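Local coordinates for effector protein hopAB3 (Pseudomonas syringae pv. maculicola, PDB 3TJY), which is a type III effector recognised by the tomato resistance protein Pto, triggering immunity in resistant plants and promoting virulence in susceptible ones, at residues A[7-11]-A[68-73]. Residues are numbered along the deposited sequence.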
loop_
_atom_site.group_PDB
_atom_site.type_symbol
_atom_site.label_atom_id
_atom_site.label_comp_id
_atom_site.label_asym_id
_atom_site.label_seq_id
_atom_site.Cartn_x
_atom_site.Cartn_y
_atom_site.Cartn_z
ATOM N N ALA A 7 -6.842 -0.382 5.671
ATOM C CA ALA A 7 -5.384 -0.428 5.585
ATOM C C ALA A 7 -4.838 -1.691 6.223
ATOM O O ALA A 7 -3.870 -2.278 5.731
ATOM C CB ALA A 7 -4.775 0.811 6.237
ATOM N N ASN A 8 -5.450 -2.119 7.325
ATOM C CA ASN A 8 -5.005 -3.361 7.971
ATOM C C ASN A 8 -5.226 -4.585 7.096
ATOM O O ASN A 8 -4.427 -5.527 7.127
ATOM C CB ASN A 8 -5.721 -3.555 9.310
ATOM C CG ASN A 8 -5.278 -2.561 10.348
ATOM O OD1 ASN A 8 -4.160 -2.041 10.297
ATOM N ND2 ASN A 8 -6.151 -2.303 11.321
ATOM N N ARG A 9 -6.337 -4.582 6.353
ATOM C CA ARG A 9 -6.631 -5.637 5.388
ATOM C C ARG A 9 -5.590 -5.630 4.254
ATOM O O ARG A 9 -5.160 -6.687 3.787
ATOM C CB ARG A 9 -8.049 -5.458 4.827
ATOM C CG ARG A 9 -8.408 -6.363 3.666
ATOM C CD ARG A 9 -8.332 -7.831 4.059
ATOM N NE ARG A 9 -9.085 -8.686 3.145
ATOM C CZ ARG A 9 -8.942 -10.005 3.076
ATOM N NH1 ARG A 9 -9.667 -10.713 2.219
ATOM N NH2 ARG A 9 -8.065 -10.615 3.859
ATOM N N ILE A 10 -5.176 -4.443 3.816
ATOM C CA ILE A 10 -4.121 -4.355 2.804
ATOM C C ILE A 10 -2.857 -5.036 3.331
ATOM O O ILE A 10 -2.252 -5.857 2.648
ATOM C CB ILE A 10 -3.831 -2.885 2.393
ATOM C CG1 ILE A 10 -5.058 -2.273 1.714
ATOM C CG2 ILE A 10 -2.666 -2.816 1.416
ATOM C CD1 ILE A 10 -4.943 -0.720 1.497
ATOM N N VAL A 11 -2.448 -4.678 4.543
ATOM C CA VAL A 11 -1.258 -5.281 5.120
ATOM C C VAL A 11 -1.423 -6.797 5.231
ATOM O O VAL A 11 -0.524 -7.539 4.873
ATOM C CB VAL A 11 -0.911 -4.638 6.468
ATOM C CG1 VAL A 11 0.220 -5.406 7.184
ATOM C CG2 VAL A 11 -0.532 -3.169 6.247
ATOM N N ALA A 68 -3.711 6.054 6.198
ATOM C CA ALA A 68 -3.866 4.888 7.071
ATOM C C ALA A 68 -2.892 3.784 6.695
ATOM O O ALA A 68 -2.361 3.111 7.566
ATOM C CB ALA A 68 -5.316 4.361 7.035
ATOM N N LEU A 69 -2.650 3.589 5.404
ATOM C CA LEU A 69 -1.715 2.546 4.997
ATOM C C LEU A 69 -0.277 2.891 5.373
ATOM O O LEU A 69 0.490 2.025 5.832
ATOM C CB LEU A 69 -1.833 2.244 3.487
ATOM C CG LEU A 69 -0.901 1.116 3.023
ATOM C CD1 LEU A 69 -1.200 -0.180 3.780
ATOM C CD2 LEU A 69 -1.057 0.886 1.514
ATOM N N ARG A 70 0.118 4.144 5.186
ATOM C CA ARG A 70 1.465 4.533 5.593
ATOM C C ARG A 70 1.639 4.301 7.097
ATOM O O ARG A 70 2.687 3.810 7.550
ATOM C CB ARG A 70 1.748 5.990 5.229
ATOM C CG ARG A 70 3.219 6.302 5.172
ATOM C CD ARG A 70 3.481 7.735 5.576
ATOM N NE ARG A 70 4.041 8.568 4.518
ATOM C CZ ARG A 70 4.967 8.189 3.640
ATOM N NH1 ARG A 70 5.474 6.953 3.650
ATOM N NH2 ARG A 70 5.378 9.068 2.734
ATOM N N GLU A 71 0.617 4.658 7.875
ATOM C CA GLU A 71 0.679 4.431 9.320
ATOM C C GLU A 71 0.817 2.955 9.639
ATOM O O GLU A 71 1.614 2.568 10.503
ATOM C CB GLU A 71 -0.572 4.989 10.010
ATOM C CG GLU A 71 -0.621 6.508 9.970
ATOM C CD GLU A 71 -1.963 7.052 10.439
ATOM O OE1 GLU A 71 -2.876 6.230 10.708
ATOM O OE2 GLU A 71 -2.083 8.290 10.520
ATOM N N ALA A 72 0.023 2.131 8.956
ATOM C CA ALA A 72 0.023 0.696 9.220
ATOM C C ALA A 72 1.346 0.036 8.837
ATOM O O ALA A 72 1.843 -0.837 9.557
ATOM C CB ALA A 72 -1.138 0.033 8.489
ATOM N N LEU A 73 1.901 0.420 7.687
ATOM C CA LEU A 73 3.189 -0.136 7.279
ATOM C C LEU A 73 4.287 0.273 8.229
ATOM O O LEU A 73 5.174 -0.517 8.545
ATOM C CB LEU A 73 3.540 0.296 5.840
ATOM C CG LEU A 73 2.663 -0.359 4.783
ATOM C CD1 LEU A 73 2.843 0.378 3.459
ATOM C CD2 LEU A 73 2.995 -1.850 4.631
#
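Ala7 lays its methyl group on the backbone of the facing helix, CB 3.5 Å from Ala68 C and 3.6 Å from Leu69 N. In this small helical bundle, the Pto-binding domain of the effector, the contact joins the first helix, 3-16, to the last, 64-77. The segments cross at -51°, their axes approaching to 8.9 Å. Alanine suits the tightest point: with Ala68 and Ala72 also small, the CA atoms of Ala7 and Leu69 come within 4.8 Å. Further along, the helices diverge and larger side chains fill the gap. Beta-branched Ile10 and Val11 both meet Leu69 CD1, Ile10 through CG2 at 3.8 Å; leucine can span the gap and reach Phe28, Phe47 and Phe51, tying the pair into the bundle core. At the exposed edge polar Asn8 brings OD1 4.1 Å from Ala72 CB. No hydrogen bond links the segments; the join rests on apolar packing. Val11 CG2 fits a hollow, 3.9 Å from Leu69 CD1, 4.0 Å from Ala72 CB and 4.1 Å from Leu73 CD2.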